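Local coordinates for sigma-54 interaction domain protein (Enterococcus faecalis, PDB 3GDW), which is of unknown function but represents the mannose/fructose-type PTS EIIA-like domain of a larger regulator that probably binds ATP and DNA, at residues I56-K59 and E60-N63; V110-S113 and L114-Y118. All coordinates share one frame; numbering follows the deposited sequence.

In the fold
Both contacts are local turns at helix ends of one EIIA-type domain, built on a four-stranded parallel sheet with helices packed around it. Contact 1 comes first along the chain: residues 56-63 close helix 44-57 and enter the loop to strand 66-70. Contact 2, residues 110-118, follows in series between helices 98-109 and 114-135. Their centres are about 17 Å apart and their nearest atoms about 8 Å, so they do not touch. Strand 66-70 relates them, since L114 and I117 pack on its L67. Contact 1 thus ends the crossover leading into a central strand, while contact 2 starts the helix that reaches the second subunit through Y118.

Contact 1 (I56-K59 and E60-N63); sequences ITQK and ESLN
The backbone oxygen of Q58 is gripped twice by S61, once through N at 2.8 Å and once through OG at 2.7 Å. The hydroxyl arrives in the plane of the Q58 carbonyl, on a lone pair, with a C=O...OG angle of 129°. A first torsion of 59° folds S61 OG back over its own backbone and brings it 3.4 Å from Q58 CB. One residue further on, L62 N donates to K59 O at 3.0 Å, with an N-H...O angle of 155°. Two successive bonds from residue i to i-3 define this as a short 3-10 turn. The buried side chain of L62 folds back beside it: CG approaches Q58 O to 3.5 Å, and the branch CD1 reaches Q58 CB at 4.0 Å.

The K59 and E60 side chains cross, E60 OE2 lying near the base of K59 at CB, but the charged ends stay 6.6 Å apart (K59 NZ to E60 OE2), too far for a salt bridge. K59 NZ instead donates to the backbone oxygen of T86, while its chain touches I88. Q58 is the first residue to leave helical geometry, so the turn takes over where helix 44-57 stops. Helix 44-57 and this turn form part of the connection from strand 34-38 to strand 66-70, a beta-alpha-beta crossover that passes over strand 6-12.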
loop_
_atom_site.group_PDB
_atom_site.type_symbol
_atom_site.label_atom_id
_atom_site.label_comp_id
_atom_site.label_asym_id
_atom_site.label_seq_id
_atom_site.Cartn_x
_atom_site.Cartn_y
_atom_site.Cartn_z
ATOM N N ILE B 56 9.501 11.565 -20.923
ATOM C CA ILE B 56 10.187 12.270 -22.019
ATOM C C ILE B 56 9.214 13.082 -22.885
ATOM O O ILE B 56 9.492 14.236 -23.233
ATOM C CB ILE B 56 11.064 11.305 -22.872
ATOM C CG1 ILE B 56 12.370 11.004 -22.122
ATOM C CG2 ILE B 56 11.306 11.884 -24.281
ATOM C CD1 ILE B 56 13.449 10.233 -22.905
ATOM N N THR B 57 8.075 12.473 -23.200
ATOM C CA THR B 57 6.987 13.128 -23.918
ATOM C C THR B 57 6.531 14.400 -23.216
ATOM O O THR B 57 6.431 15.452 -23.834
ATOM C CB THR B 57 5.772 12.174 -24.033
ATOM O OG1 THR B 57 6.129 11.056 -24.856
ATOM C CG2 THR B 57 4.565 12.885 -24.628
ATOM N N GLN B 58 6.258 14.287 -21.921
ATOM C CA GLN B 58 5.641 15.365 -21.163
ATOM C C GLN B 58 6.657 16.271 -20.472
ATOM O O GLN B 58 6.288 17.036 -19.576
ATOM C CB GLN B 58 4.713 14.777 -20.114
ATOM C CG GLN B 58 3.798 13.701 -20.625
ATOM C CD GLN B 58 2.801 13.271 -19.566
ATOM O OE1 GLN B 58 3.133 13.160 -18.391
ATOM N NE2 GLN B 58 1.560 13.038 -19.983
ATOM N N LYS B 59 7.922 16.188 -20.882
ATOM C CA LYS B 59 9.003 16.941 -20.245
ATOM C C LYS B 59 8.611 18.389 -19.898
ATOM O O LYS B 59 8.828 18.844 -18.766
ATOM C CB LYS B 59 10.260 16.932 -21.115
ATOM C CG LYS B 59 11.480 17.525 -20.419
ATOM C CD LYS B 59 12.717 17.439 -21.288
ATOM C CE LYS B 59 13.970 17.504 -20.435
ATOM N NZ LYS B 59 14.304 16.181 -19.829
ATOM N N GLU B 60 8.007 19.080 -20.866
ATOM C CA GLU B 60 7.683 20.512 -20.733
ATOM C C GLU B 60 6.591 20.811 -19.703
ATOM O O GLU B 60 6.452 21.950 -19.264
ATOM C CB GLU B 60 7.310 21.141 -22.092
ATOM C CG GLU B 60 8.224 20.791 -23.283
ATOM C CD GLU B 60 9.728 20.889 -22.977
ATOM O OE1 GLU B 60 10.137 21.737 -22.142
ATOM O OE2 GLU B 60 10.499 20.106 -23.589
ATOM N N SER B 61 5.824 19.792 -19.328
ATOM C CA SER B 61 4.763 19.942 -18.329
ATOM C C SER B 61 5.215 19.465 -16.936
ATOM O O SER B 61 4.450 19.495 -15.969
ATOM C CB SER B 61 3.507 19.192 -18.776
ATOM O OG SER B 61 3.787 17.812 -18.957
ATOM N N LEU B 62 6.469 19.034 -16.851
ATOM C CA LEU B 62 7.025 18.483 -15.628
ATOM C C LEU B 62 8.185 19.361 -15.134
ATOM O O LEU B 62 9.183 18.857 -14.598
ATOM C CB LEU B 62 7.461 17.025 -15.859
ATOM C CG LEU B 62 6.368 16.008 -16.249
ATOM C CD1 LEU B 62 6.961 14.715 -16.795
ATOM C CD2 LEU B 62 5.443 15.704 -15.075
ATOM N N ASN B 63 8.012 20.677 -15.293
ATOM C CA ASN B 63 8.991 21.695 -14.878
ATOM C C ASN B 63 9.250 21.774 -13.385
ATOM O O ASN B 63 10.275 22.319 -12.968
ATOM C CB ASN B 63 8.571 23.106 -15.319
ATOM C CG ASN B 63 7.873 23.126 -16.646
ATOM O OD1 ASN B 63 6.705 22.750 -16.751
ATOM N ND2 ASN B 63 8.568 23.597 -17.665
#

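Contact 2 (V110-S113 and L114-Y118); sequences VGRS and LEDIY
The guanidinium of R112 and the carboxylate of D116 meet with their planes 78° apart, nearly perpendicular, so they do not form a coplanar bidentate pair. A single oxygen, D116 OD2, takes both donors, R112 NE at 2.7 Å and R112 NH1 at 2.9 Å. It lies obliquely to the guanidinium, and both bonds are weak because the N-H groups point well off the oxygen. Bends at chi2 and chi3 curl the arginine round to this acceptor. D116 is modelled in two conformers, so this salt bridge, which belongs to one of them, is tentative.

Behind the ion pair is the start of helix 114-135. S113 is its N-cap: OG, turned toward the helix start by a chi1 of 69°, accepts from D116 N at 3.1 Å with an N-H...O angle of 156°. Where a capping box would have S113 N bond directly to the D116 carboxylate, water 1 bridges them: it accepts from S113 N at 2.7 Å and, equally tentatively, donates to D116 OD2. Upstream, G111 ends helix 98-109 in a Schellman motif.

I117 N bonds S113 O at 3.0 Å, the first full helical turn. Its side chain packs inward, with CG1 3.3 Å from S113 O and CD1 3.6 Å from R112 O, and also touches M107, A108 and L67. On the same helix Y118 reaches the second subunit, where its OH bonds Q132 and its ring meets F133 edge-to-face.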
loop_
_atom_site.group_PDB
_atom_site.type_symbol
_atom_site.label_atom_id
_atom_site.label_comp_id
_atom_site.label_asym_id
_atom_site.label_seq_id
_atom_site.Cartn_x
_atom_site.Cartn_y
_atom_site.Cartn_z
ATOM N N VAL B 110 -2.926 21.140 -6.032
ATOM C CA VAL B 110 -3.062 22.535 -5.600
ATOM C C VAL B 110 -1.736 23.294 -5.705
ATOM O O VAL B 110 -1.590 24.383 -5.150
ATOM C CB VAL B 110 -3.725 22.684 -4.203
ATOM C CG1 VAL B 110 -5.105 22.063 -4.225
ATOM C CG2 VAL B 110 -2.877 22.051 -3.108
ATOM N N GLY B 111 -0.771 22.700 -6.408
ATOM C CA GLY B 111 0.504 23.372 -6.702
ATOM C C GLY B 111 1.587 23.373 -5.627
ATOM O O GLY B 111 2.527 24.141 -5.727
ATOM N N ARG B 112 1.474 22.516 -4.610
ATOM C CA ARG B 112 2.538 22.375 -3.603
ATOM C C ARG B 112 3.817 21.835 -4.245
ATOM O O ARG B 112 3.747 21.054 -5.181
ATOM C CB ARG B 112 2.107 21.469 -2.440
ATOM C CG ARG B 112 0.731 21.791 -1.841
ATOM C CD ARG B 112 0.694 23.079 -1.021
ATOM N NE ARG B 112 1.331 22.928 0.299
ATOM C CZ ARG B 112 0.914 22.112 1.274
ATOM N NH1 ARG B 112 1.580 22.061 2.421
ATOM N NH2 ARG B 112 -0.157 21.338 1.121
ATOM N N SER B 113 4.976 22.251 -3.738
ATOM C CA SER B 113 6.270 21.862 -4.320
ATOM C C SER B 113 6.589 20.390 -4.026
ATOM O O SER B 113 6.030 19.803 -3.091
ATOM C CB SER B 113 7.392 22.741 -3.761
ATOM O OG SER B 113 7.621 22.452 -2.384
ATOM N N LEU B 114 7.488 19.810 -4.822
ATOM C CA LEU B 114 7.972 18.444 -4.618
ATOM C C LEU B 114 8.482 18.234 -3.189
ATOM O O LEU B 114 8.212 17.202 -2.565
ATOM C CB LEU B 114 9.098 18.135 -5.627
ATOM C CG LEU B 114 9.682 16.710 -5.698
ATOM C CD1 LEU B 114 8.624 15.582 -5.863
ATOM C CD2 LEU B 114 10.727 16.628 -6.804
ATOM N N GLU B 115 9.225 19.221 -2.690
ATOM C CA GLU B 115 9.804 19.193 -1.351
ATOM C C GLU B 115 8.753 19.216 -0.240
ATOM O O GLU B 115 8.882 18.489 0.733
ATOM C CB GLU B 115 10.816 20.349 -1.172
ATOM C CG GLU B 115 12.124 20.149 -1.951
ATOM C CD GLU B 115 12.023 20.443 -3.462
ATOM O OE1 GLU B 115 12.784 19.813 -4.231
ATOM O OE2 GLU B 115 11.200 21.284 -3.897
ATOM N N ASP B 116 7.725 20.047 -0.414
ATOM C CA ASP B 116 6.621 20.181 0.543
ATOM C C ASP B 116 5.795 18.893 0.601
ATOM O O ASP B 116 5.396 18.445 1.682
ATOM C CB ASP B 116 5.758 21.395 0.151
ATOM C CG ASP B 116 4.704 21.745 1.189
ATOM O OD1 ASP B 116 4.586 21.037 2.206
ATOM O OD2 ASP B 116 3.978 22.740 0.980
ATOM N N ILE B 117 5.566 18.287 -0.566
ATOM C CA ILE B 117 4.858 17.033 -0.678
ATOM C C ILE B 117 5.662 15.907 -0.032
ATOM O O ILE B 117 5.121 15.113 0.743
ATOM C CB ILE B 117 4.526 16.652 -2.153
ATOM C CG1 ILE B 117 3.560 17.675 -2.781
ATOM C CG2 ILE B 117 3.920 15.229 -2.176
ATOM C CD1 ILE B 117 3.439 17.574 -4.343
ATOM N N TYR B 118 6.957 15.861 -0.343
ATOM C CA TYR B 118 7.855 14.829 0.187
ATOM C C TYR B 118 7.917 14.876 1.721
ATOM O O TYR B 118 7.911 13.825 2.379
ATOM C CB TYR B 118 9.263 14.996 -0.411
ATOM C CG TYR B 118 10.225 13.843 -0.094
ATOM C CD1 TYR B 118 10.256 12.710 -0.891
ATOM C CD2 TYR B 118 11.125 13.919 0.980
ATOM C CE1 TYR B 118 11.126 11.653 -0.628
ATOM C CE2 TYR B 118 12.003 12.861 1.257
ATOM C CZ TYR B 118 12.003 11.744 0.442
ATOM O OH TYR B 118 12.854 10.694 0.669
HETATM O O HOH W 1 4.532 23.973 -1.743
#